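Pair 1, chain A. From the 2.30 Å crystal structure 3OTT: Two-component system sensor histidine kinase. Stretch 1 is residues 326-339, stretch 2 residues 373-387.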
# COMPACT_ATOMS: atom_id res chain seq x y z
N PHE A 326 17.66 -3.70 2.08
CA PHE A 326 18.18 -4.99 1.64
C PHE A 326 19.65 -5.16 1.87
O PHE A 326 20.45 -4.33 1.38
CB PHE A 326 17.83 -5.23 0.15
CG PHE A 326 16.35 -5.38 -0.11
CD1 PHE A 326 15.68 -4.43 -0.83
CD2 PHE A 326 15.65 -6.48 0.36
CE1 PHE A 326 14.32 -4.57 -1.06
CE2 PHE A 326 14.27 -6.62 0.15
CZ PHE A 326 13.62 -5.68 -0.56
N TYR A 327 20.00 -6.19 2.66
CA TYR A 327 21.39 -6.52 2.99
C TYR A 327 21.91 -7.84 2.38
O TYR A 327 23.12 -8.05 2.27
CB TYR A 327 21.67 -6.46 4.51
CG TYR A 327 21.48 -5.06 5.10
CD1 TYR A 327 22.35 -3.99 4.78
CD2 TYR A 327 20.44 -4.79 5.97
CE1 TYR A 327 22.19 -2.69 5.34
CE2 TYR A 327 20.24 -3.49 6.52
CZ TYR A 327 21.14 -2.47 6.22
OH TYR A 327 20.93 -1.21 6.78
N SER A 328 20.99 -8.70 1.99
CA SER A 328 21.33 -9.99 1.37
C SER A 328 20.34 -10.27 0.26
O SER A 328 19.11 -10.25 0.46
CB SER A 328 21.25 -11.13 2.36
OG SER A 328 22.00 -10.83 3.50
N LEU A 329 20.92 -10.48 -0.92
CA LEU A 329 20.20 -10.92 -2.09
C LEU A 329 20.82 -12.26 -2.47
O LEU A 329 22.05 -12.49 -2.33
CB LEU A 329 20.40 -9.91 -3.20
CG LEU A 329 20.20 -8.44 -2.80
CD1 LEU A 329 20.68 -7.54 -3.92
CD2 LEU A 329 18.73 -8.12 -2.45
N PHE A 330 19.94 -13.18 -2.86
CA PHE A 330 20.30 -14.53 -3.21
C PHE A 330 19.23 -15.12 -4.08
O PHE A 330 18.05 -14.86 -3.92
CB PHE A 330 20.50 -15.36 -1.94
CG PHE A 330 21.18 -16.69 -2.20
CD1 PHE A 330 22.57 -16.76 -2.35
CD2 PHE A 330 20.41 -17.88 -2.29
CE1 PHE A 330 23.20 -18.03 -2.60
CE2 PHE A 330 21.01 -19.13 -2.55
CZ PHE A 330 22.40 -19.20 -2.73
N ARG A 331 19.62 -15.91 -5.05
CA ARG A 331 18.67 -16.69 -5.84
C ARG A 331 19.09 -18.17 -5.70
O ARG A 331 20.24 -18.52 -5.95
CB ARG A 331 18.73 -16.25 -7.32
CG ARG A 331 17.55 -16.71 -8.13
CD ARG A 331 17.80 -16.71 -9.58
NE ARG A 331 16.57 -16.94 -10.30
CZ ARG A 331 16.53 -17.18 -11.62
NH1 ARG A 331 17.68 -17.22 -12.28
NH2 ARG A 331 15.38 -17.38 -12.26
N ASP A 332 18.16 -19.04 -5.30
CA ASP A 332 18.54 -20.41 -5.04
C ASP A 332 18.58 -21.31 -6.28
O ASP A 332 18.15 -20.92 -7.37
CB ASP A 332 17.73 -21.03 -3.89
CG ASP A 332 16.31 -21.25 -4.24
OD1 ASP A 332 15.96 -21.26 -5.44
OD2 ASP A 332 15.52 -21.41 -3.28
N SER A 333 19.11 -22.51 -6.08
CA SER A 333 19.18 -23.52 -7.12
C SER A 333 17.78 -23.84 -7.73
O SER A 333 17.73 -24.05 -8.90
CB SER A 333 19.94 -24.77 -6.64
OG SER A 333 19.21 -25.45 -5.62
N LYS A 334 16.67 -23.79 -6.97
CA LYS A 334 15.32 -23.87 -7.58
C LYS A 334 14.78 -22.56 -8.30
O LYS A 334 13.69 -22.58 -8.88
CB LYS A 334 14.26 -24.33 -6.59
CG LYS A 334 14.51 -25.59 -5.77
CD LYS A 334 13.85 -25.44 -4.37
CE LYS A 334 13.67 -26.78 -3.64
NZ LYS A 334 14.98 -27.39 -3.26
N GLY A 335 15.52 -21.45 -8.25
CA GLY A 335 15.13 -20.25 -8.96
C GLY A 335 14.37 -19.23 -8.14
O GLY A 335 14.06 -18.14 -8.64
N PHE A 336 14.13 -19.52 -6.86
CA PHE A 336 13.49 -18.54 -5.98
C PHE A 336 14.47 -17.41 -5.70
O PHE A 336 15.63 -17.66 -5.44
CB PHE A 336 13.02 -19.16 -4.65
CG PHE A 336 11.85 -20.12 -4.78
CD1 PHE A 336 10.55 -19.64 -4.94
CD2 PHE A 336 12.05 -21.52 -4.72
CE1 PHE A 336 9.44 -20.55 -5.06
CE2 PHE A 336 10.96 -22.43 -4.82
CZ PHE A 336 9.66 -21.94 -4.99
N TYR A 337 13.97 -16.18 -5.70
CA TYR A 337 14.79 -15.09 -5.24
C TYR A 337 14.54 -14.91 -3.77
O TYR A 337 13.43 -15.13 -3.32
CB TYR A 337 14.42 -13.80 -5.97
CG TYR A 337 14.71 -13.86 -7.44
CD1 TYR A 337 13.80 -14.42 -8.35
CD2 TYR A 337 15.91 -13.34 -7.93
CE1 TYR A 337 14.10 -14.44 -9.73
CE2 TYR A 337 16.20 -13.37 -9.26
CZ TYR A 337 15.32 -13.91 -10.16
OH TYR A 337 15.70 -13.89 -11.48
N TRP A 338 15.58 -14.54 -3.02
CA TRP A 338 15.49 -14.33 -1.60
C TRP A 338 16.22 -13.02 -1.28
O TRP A 338 17.47 -12.98 -1.29
CB TRP A 338 16.19 -15.44 -0.84
CG TRP A 338 15.54 -16.79 -0.92
CD1 TRP A 338 15.86 -17.82 -1.78
CD2 TRP A 338 14.52 -17.29 -0.06
NE1 TRP A 338 15.07 -18.92 -1.52
CE2 TRP A 338 14.23 -18.61 -0.47
CE3 TRP A 338 13.79 -16.72 0.99
CZ2 TRP A 338 13.30 -19.40 0.19
CZ3 TRP A 338 12.86 -17.48 1.61
CH2 TRP A 338 12.63 -18.82 1.23
N PHE A 339 15.42 -11.99 -1.01
CA PHE A 339 15.90 -10.65 -0.79
C PHE A 339 15.48 -10.27 0.64
O PHE A 339 14.27 -10.17 0.96
CB PHE A 339 15.21 -9.73 -1.77
CG PHE A 339 15.80 -9.74 -3.16
CD1 PHE A 339 16.55 -10.82 -3.62
CD2 PHE A 339 15.58 -8.66 -4.02
CE1 PHE A 339 17.10 -10.82 -4.88
CE2 PHE A 339 16.12 -8.64 -5.29
CZ PHE A 339 16.90 -9.76 -5.72
N ASN A 373 13.80 -10.23 12.58
CA ASN A 373 13.72 -9.55 11.30
C ASN A 373 15.05 -9.26 10.60
O ASN A 373 15.10 -9.14 9.35
CB ASN A 373 12.94 -8.24 11.48
CG ASN A 373 11.45 -8.48 11.53
OD1 ASN A 373 10.97 -9.53 11.10
ND2 ASN A 373 10.72 -7.55 12.05
N ARG A 374 16.11 -9.12 11.37
CA ARG A 374 17.36 -8.64 10.83
C ARG A 374 18.15 -9.82 10.22
O ARG A 374 18.66 -10.68 10.92
CB ARG A 374 18.15 -7.88 11.90
CG ARG A 374 19.39 -7.14 11.42
CD ARG A 374 19.81 -5.96 12.36
NE ARG A 374 18.82 -4.90 12.48
CZ ARG A 374 18.66 -3.89 11.62
NH1 ARG A 374 19.47 -3.72 10.53
NH2 ARG A 374 17.71 -3.02 11.86
N ILE A 375 18.18 -9.86 8.89
CA ILE A 375 18.78 -10.92 8.12
C ILE A 375 20.19 -10.44 7.85
O ILE A 375 20.39 -9.24 7.50
CB ILE A 375 18.08 -11.04 6.74
CG1 ILE A 375 16.54 -11.21 6.89
CG2 ILE A 375 18.69 -12.22 5.96
CD1 ILE A 375 16.18 -12.26 7.84
N ARG A 376 21.16 -11.33 8.01
CA ARG A 376 22.58 -10.97 7.83
C ARG A 376 23.26 -11.80 6.72
O ARG A 376 24.24 -11.39 6.16
CB ARG A 376 23.34 -11.02 9.16
CG ARG A 376 22.55 -10.47 10.35
CD ARG A 376 23.33 -10.02 11.54
NE ARG A 376 23.95 -8.82 11.17
CZ ARG A 376 23.83 -7.61 11.73
NH1 ARG A 376 23.09 -7.32 12.82
NH2 ARG A 376 24.54 -6.68 11.12
N HIS A 377 22.68 -12.94 6.36
CA HIS A 377 23.28 -13.75 5.32
C HIS A 377 22.34 -14.85 4.89
O HIS A 377 21.59 -15.39 5.71
CB HIS A 377 24.63 -14.34 5.73
CG HIS A 377 25.46 -14.79 4.56
ND1 HIS A 377 26.05 -16.04 4.49
CD2 HIS A 377 25.75 -14.17 3.39
CE1 HIS A 377 26.71 -16.14 3.34
NE2 HIS A 377 26.54 -15.02 2.66
N ILE A 378 22.33 -15.09 3.58
CA ILE A 378 21.57 -16.16 2.96
C ILE A 378 22.55 -17.10 2.21
O ILE A 378 23.40 -16.64 1.44
CB ILE A 378 20.50 -15.59 2.00
CG1 ILE A 378 19.72 -14.47 2.68
CG2 ILE A 378 19.54 -16.72 1.50
CD1 ILE A 378 18.84 -13.58 1.68
N TYR A 379 22.40 -18.41 2.41
CA TYR A 379 23.32 -19.39 1.90
C TYR A 379 22.61 -20.69 1.51
O TYR A 379 21.73 -21.21 2.21
CB TYR A 379 24.34 -19.67 2.97
CG TYR A 379 25.32 -20.78 2.66
CD1 TYR A 379 26.32 -20.60 1.70
CD2 TYR A 379 25.25 -21.98 3.33
CE1 TYR A 379 27.22 -21.61 1.39
CE2 TYR A 379 26.14 -23.01 3.04
CZ TYR A 379 27.13 -22.80 2.07
OH TYR A 379 28.03 -23.78 1.81
N GLU A 380 23.01 -21.24 0.38
CA GLU A 380 22.52 -22.57 0.01
C GLU A 380 23.65 -23.58 0.15
O GLU A 380 24.74 -23.37 -0.40
CB GLU A 380 22.00 -22.55 -1.45
CG GLU A 380 21.27 -23.80 -1.78
CD GLU A 380 20.70 -23.88 -3.20
OE1 GLU A 380 20.42 -22.85 -3.88
OE2 GLU A 380 20.48 -25.00 -3.61
N ASP A 381 23.42 -24.67 0.87
CA ASP A 381 24.51 -25.66 1.12
C ASP A 381 24.74 -26.67 -0.01
O ASP A 381 24.19 -26.50 -1.12
CB ASP A 381 24.38 -26.38 2.46
CG ASP A 381 23.18 -27.35 2.52
OD1 ASP A 381 22.67 -27.80 1.46
OD2 ASP A 381 22.75 -27.68 3.66
N LYS A 382 25.50 -27.74 0.29
CA LYS A 382 25.93 -28.72 -0.72
C LYS A 382 24.80 -29.63 -1.08
O LYS A 382 24.86 -30.28 -2.11
CB LYS A 382 27.10 -29.62 -0.23
CG LYS A 382 28.30 -28.91 0.40
CD LYS A 382 28.99 -27.96 -0.57
CE LYS A 382 30.37 -27.59 0.01
NZ LYS A 382 30.92 -26.46 -0.73
N GLU A 383 23.78 -29.73 -0.23
CA GLU A 383 22.67 -30.61 -0.56
C GLU A 383 21.46 -29.78 -0.94
O GLU A 383 20.33 -30.24 -0.86
CB GLU A 383 22.37 -31.55 0.61
CG GLU A 383 23.50 -32.58 0.85
CD GLU A 383 23.32 -33.39 2.16
OE1 GLU A 383 23.24 -32.76 3.25
OE2 GLU A 383 23.26 -34.66 2.08
N GLN A 384 21.71 -28.53 -1.34
CA GLN A 384 20.62 -27.63 -1.75
C GLN A 384 19.66 -27.22 -0.58
O GLN A 384 18.52 -26.86 -0.81
CB GLN A 384 19.85 -28.18 -2.99
CG GLN A 384 20.76 -28.35 -4.26
CD GLN A 384 21.61 -29.67 -4.22
OE1 GLN A 384 21.06 -30.73 -4.04
NE2 GLN A 384 22.92 -29.56 -4.33
N GLN A 385 20.14 -27.21 0.65
CA GLN A 385 19.31 -26.73 1.73
C GLN A 385 19.61 -25.22 1.93
O GLN A 385 20.77 -24.78 1.92
CB GLN A 385 19.60 -27.51 3.01
CG GLN A 385 19.29 -29.05 3.01
CD GLN A 385 17.81 -29.33 3.11
OE1 GLN A 385 17.13 -28.84 4.02
NE2 GLN A 385 17.29 -30.08 2.15
N LEU A 386 18.56 -24.44 2.16
CA LEU A 386 18.66 -23.01 2.26
C LEU A 386 18.86 -22.61 3.75
O LEU A 386 18.02 -22.93 4.58
CB LEU A 386 17.36 -22.41 1.72
CG LEU A 386 17.37 -20.92 1.31
CD1 LEU A 386 17.25 -20.05 2.46
CD2 LEU A 386 18.60 -20.52 0.51
N TRP A 387 19.97 -21.95 4.07
CA TRP A 387 20.20 -21.45 5.41
C TRP A 387 20.22 -19.89 5.52
O TRP A 387 20.65 -19.22 4.60
CB TRP A 387 21.51 -21.95 5.95
CG TRP A 387 21.60 -23.49 6.04
CD1 TRP A 387 22.02 -24.32 5.07
CD2 TRP A 387 21.36 -24.31 7.19
NE1 TRP A 387 22.02 -25.60 5.50
CE2 TRP A 387 21.63 -25.63 6.81
CE3 TRP A 387 20.97 -24.05 8.51
CZ2 TRP A 387 21.50 -26.70 7.68
CZ3 TRP A 387 20.84 -25.09 9.37
CH2 TRP A 387 21.10 -26.41 8.96

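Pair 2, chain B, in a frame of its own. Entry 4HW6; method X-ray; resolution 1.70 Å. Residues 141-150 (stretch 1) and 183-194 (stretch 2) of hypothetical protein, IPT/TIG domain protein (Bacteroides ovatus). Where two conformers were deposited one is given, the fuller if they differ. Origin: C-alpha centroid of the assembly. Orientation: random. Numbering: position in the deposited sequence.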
# COMPACT_ATOMS: atom_id res chain seq x y z
N ILE B 141 5.30 -12.33 -6.72
CA ILE B 141 5.43 -11.11 -5.92
C ILE B 141 5.10 -11.48 -4.46
O ILE B 141 3.98 -11.28 -3.98
CB ILE B 141 4.53 -9.98 -6.47
CG1 ILE B 141 4.65 -9.83 -7.99
CG2 ILE B 141 4.92 -8.66 -5.81
CD1 ILE B 141 3.48 -9.05 -8.61
N TRP B 142 6.07 -12.02 -3.75
CA TRP B 142 5.80 -12.81 -2.56
C TRP B 142 5.70 -11.94 -1.29
O TRP B 142 4.74 -12.07 -0.53
CB TRP B 142 6.87 -13.91 -2.42
CG TRP B 142 6.72 -14.74 -1.19
CD1 TRP B 142 7.58 -14.79 -0.14
CD2 TRP B 142 5.64 -15.62 -0.87
NE1 TRP B 142 7.11 -15.64 0.83
CE2 TRP B 142 5.91 -16.16 0.41
CE3 TRP B 142 4.49 -16.02 -1.54
CZ2 TRP B 142 5.07 -17.08 1.02
CZ3 TRP B 142 3.64 -16.93 -0.92
CH2 TRP B 142 3.93 -17.43 0.35
N ARG B 143 6.71 -11.12 -1.04
CA ARG B 143 6.69 -10.17 0.08
C ARG B 143 7.38 -8.88 -0.36
O ARG B 143 8.50 -8.93 -0.90
CB ARG B 143 7.45 -10.70 1.30
CG ARG B 143 6.92 -11.98 1.91
CD ARG B 143 5.60 -11.77 2.62
NE ARG B 143 5.11 -13.01 3.24
CZ ARG B 143 4.19 -13.83 2.73
NH1 ARG B 143 3.62 -13.62 1.56
NH2 ARG B 143 3.82 -14.91 3.43
N MSE B 144 6.73 -7.74 -0.11
CA MSE B 144 7.23 -6.41 -0.48
C MSE B 144 7.73 -5.62 0.71
O MSE B 144 7.24 -5.78 1.84
CB MSE B 144 6.09 -5.54 -1.05
CG MSE B 144 5.59 -5.92 -2.33
SE MSE B 144 4.01 -4.79 -2.69
CE MSE B 144 3.89 -5.35 -4.53
N MSE B 145 8.68 -4.73 0.44
CA MSE B 145 9.15 -3.79 1.46
C MSE B 145 9.80 -2.56 0.82
O MSE B 145 10.67 -2.67 -0.05
CB MSE B 145 10.15 -4.53 2.34
CG MSE B 145 10.83 -3.76 3.38
SE MSE B 145 9.79 -3.56 4.99
CE MSE B 145 8.52 -5.00 4.86
N PHE B 146 9.38 -1.37 1.25
CA PHE B 146 10.09 -0.15 0.90
C PHE B 146 11.40 -0.08 1.71
O PHE B 146 11.43 -0.44 2.89
CB PHE B 146 9.24 1.10 1.20
CG PHE B 146 8.29 1.49 0.10
CD1 PHE B 146 8.76 2.13 -1.03
CD2 PHE B 146 6.92 1.28 0.22
CE1 PHE B 146 7.90 2.51 -2.05
CE2 PHE B 146 6.06 1.67 -0.79
CZ PHE B 146 6.55 2.28 -1.92
N ASP B 147 12.46 0.42 1.08
CA ASP B 147 13.67 0.83 1.79
C ASP B 147 13.30 2.04 2.65
O ASP B 147 12.90 3.07 2.11
CB ASP B 147 14.78 1.14 0.79
CG ASP B 147 16.05 1.69 1.43
OD1 ASP B 147 16.07 2.02 2.64
OD2 ASP B 147 17.03 1.80 0.68
N PRO B 148 13.41 1.92 3.98
CA PRO B 148 12.97 3.03 4.85
C PRO B 148 13.79 4.33 4.75
O PRO B 148 13.33 5.38 5.23
CB PRO B 148 13.08 2.43 6.26
CG PRO B 148 14.17 1.43 6.13
CD PRO B 148 13.98 0.80 4.77
N ASN B 149 14.97 4.27 4.13
CA ASN B 149 15.78 5.46 3.90
C ASN B 149 15.70 6.03 2.48
O ASN B 149 16.52 6.88 2.13
CB ASN B 149 17.23 5.14 4.26
CG ASN B 149 17.39 4.83 5.73
OD1 ASN B 149 17.73 3.71 6.11
ND2 ASN B 149 17.10 5.82 6.56
N SER B 150 14.72 5.57 1.70
CA SER B 150 14.57 5.90 0.28
C SER B 150 13.44 6.90 0.03
O SER B 150 13.19 7.26 -1.12
CB SER B 150 14.30 4.62 -0.56
OG SER B 150 12.93 4.12 -0.48
N GLN B 183 15.83 -19.55 -2.30
CA GLN B 183 14.41 -19.44 -1.92
C GLN B 183 14.20 -18.28 -0.97
O GLN B 183 14.25 -18.44 0.25
CB GLN B 183 13.88 -20.75 -1.36
CG GLN B 183 12.35 -20.81 -1.31
CD GLN B 183 11.84 -22.24 -1.21
OE1 GLN B 183 12.19 -22.99 -0.29
NE2 GLN B 183 11.02 -22.62 -2.16
N CYS B 184 13.98 -17.11 -1.54
CA CYS B 184 13.89 -15.88 -0.74
C CYS B 184 12.50 -15.76 -0.15
O CYS B 184 11.53 -15.49 -0.88
CB CYS B 184 14.19 -14.64 -1.59
SG CYS B 184 15.86 -14.54 -2.23
N ALA B 185 12.39 -15.97 1.16
CA ALA B 185 11.08 -16.07 1.83
C ALA B 185 10.54 -14.77 2.41
O ALA B 185 9.34 -14.65 2.62
CB ALA B 185 11.15 -17.14 2.93
N ASP B 186 11.42 -13.83 2.74
CA ASP B 186 11.01 -12.56 3.33
C ASP B 186 12.15 -11.54 3.19
O ASP B 186 13.30 -11.91 2.96
CB ASP B 186 10.59 -12.75 4.80
CG ASP B 186 9.71 -11.58 5.34
OD1 ASP B 186 9.24 -10.72 4.53
OD2 ASP B 186 9.43 -11.56 6.58
N VAL B 187 11.80 -10.27 3.33
CA VAL B 187 12.76 -9.17 3.23
C VAL B 187 12.36 -8.13 4.26
O VAL B 187 11.17 -7.90 4.50
CB VAL B 187 12.84 -8.56 1.80
CG1 VAL B 187 11.46 -8.10 1.30
CG2 VAL B 187 13.86 -7.44 1.75
N ASN B 188 13.35 -7.53 4.91
CA ASN B 188 13.13 -6.43 5.83
C ASN B 188 14.41 -5.60 5.87
O ASN B 188 15.33 -5.87 5.12
CB ASN B 188 12.74 -6.96 7.22
CG ASN B 188 11.85 -6.01 7.98
OD1 ASN B 188 11.99 -4.77 7.91
ND2 ASN B 188 10.90 -6.58 8.73
N PHE B 189 14.44 -4.58 6.72
CA PHE B 189 15.62 -3.76 6.91
C PHE B 189 15.94 -3.61 8.39
O PHE B 189 15.03 -3.47 9.24
CB PHE B 189 15.40 -2.38 6.27
CG PHE B 189 15.32 -2.43 4.77
CD1 PHE B 189 14.15 -2.77 4.14
CD2 PHE B 189 16.41 -2.13 4.00
CE1 PHE B 189 14.10 -2.85 2.76
CE2 PHE B 189 16.36 -2.20 2.63
CZ PHE B 189 15.20 -2.56 2.00
N THR B 190 17.22 -3.61 8.69
CA THR B 190 17.68 -3.43 10.06
C THR B 190 17.55 -1.94 10.45
O THR B 190 17.26 -1.09 9.60
CB THR B 190 19.13 -3.88 10.24
OG1 THR B 190 20.02 -3.00 9.53
CG2 THR B 190 19.35 -5.33 9.75
N LEU B 191 17.77 -1.64 11.72
CA LEU B 191 17.74 -0.24 12.19
C LEU B 191 18.84 0.59 11.52
O LEU B 191 18.68 1.80 11.37
CB LEU B 191 17.85 -0.16 13.70
CG LEU B 191 16.69 -0.81 14.49
CD1 LEU B 191 16.84 -0.50 15.97
CD2 LEU B 191 15.33 -0.39 13.94
N ASN B 192 19.93 -0.05 11.09
CA ASN B 192 20.99 0.67 10.38
C ASN B 192 20.68 0.82 8.88
O ASN B 192 21.40 1.49 8.16
CB ASN B 192 22.34 0.02 10.63
CG ASN B 192 22.84 0.25 12.06
OD1 ASN B 192 22.48 1.24 12.70
ND2 ASN B 192 23.66 -0.66 12.56
N GLY B 193 19.59 0.22 8.42
CA GLY B 193 19.14 0.35 7.05
C GLY B 193 19.71 -0.73 6.14
O GLY B 193 19.55 -0.65 4.92
N ASP B 194 20.37 -1.75 6.71
CA ASP B 194 20.85 -2.88 5.90
C ASP B 194 19.66 -3.78 5.54
O ASP B 194 18.67 -3.86 6.28
CB ASP B 194 21.93 -3.66 6.63
CG ASP B 194 23.19 -2.84 6.88
OD1 ASP B 194 23.67 -2.14 5.95
OD2 ASP B 194 23.70 -2.89 8.02
O HOH W 1 18.41 1.65 4.04
O HOH W 2 18.29 3.37 8.83

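Superposing pair 2 on pair 1 over N, CA and C of 14 central residues gives an RMSD of 0.7 Å. In each pair two strands run nearly parallel, at 10° between 326-331 and 375-380 in pair 1 and 15° between 143-146 and 184-189 in pair 2, with axes approaching to 6.1 and 6.6 Å. Each strand leads into a type I turn: D332(A) to G335(A) and D381(A) to Q384(A) in pair 1, D147(B) to S150(B) and T190(B) to G193(B) in pair 2. No backbone-to-backbone hydrogen bond joins the two stretches in either pair; the contact buries 632 Å² in pair 1 and 512 Å² in pair 2.

A closely matched apolar contact joins I378(A) or V187(B) to the first strand. I378(A) and V187(B) match within 0.4 Å at CA and 0.9 Å at the side-chain centres. I378(A) packs its CG2 3.8 Å from CB of F330(A), and V187(B) its CG1 3.9 Å from CB of M145(B), a selenomethionine. These two partners are themselves matched (CA 0.6 Å, side-chain centres 1.3 Å), and both adopt t at chi1. CD1 of I378(A) lies 3.5 Å from CB of S328(A); at the matched position CG1 of V187(B) lies 3.8 Å from O of R143(B), so the isoleucine meets a side chain where the valine meets backbone. The position of S328(A) is taken in pair 2 by R143(B), whose CG lies 3.7 Å from O of A185(B). The side-chain centres there are 4.3 Å apart, although the CA atoms agree to 0.7 Å.

One position earlier, Y327(A) and W142(B) both point toward the opposing stretch. CE2 of Y327(A) lies 4.1 Å from NH1 of R374(A), oblique to the ring, whereas NE1 of W142(B) gives a weak hydrogen bond to O of A185(B) (3.0 Å, 126°).

The sharpest divergence is at E380(A) and F189(B), whose CA atoms coincide to 0.3 Å while their side-chain centres lie 3.2 Å apart. E380(A), extended with chi1 and chi2 both t, uses its carboxylate to hold the first turn: N of S333(A) donates to OE1 of E380(A) (2.6 Å, 164°), and OG of S333(A) donates to OE2 of E380(A) at a very short 2.4 Å. Its aliphatic part is also used, with CB 3.6 Å from CZ of F330(A). F189(B), at m, instead offers a ring to the turn. CA of D147(B) and CD of P148(B) lie over one face, 4.0 and 3.8 Å from the centroid of the F189(B) ring and 23° and 24° off its normal, while CG of M145(B) approaches the edge, 3.5 Å from CE1 of F189(B). P148(B) matches S333(A), so a polar anchor is replaced by CH-pi packing.

At the second turn, Q384(A) matches G193(B). CG of Q384(A) lies 3.6 Å from OG of S333(A). G193(B) has no side chain; an ideal CB would fall 2.7 Å from OD1 of N149(B), a clash. Water 1 lies between the turns, 2.8 Å from OD1 of D147(B) and 2.7 Å from O of G193(B).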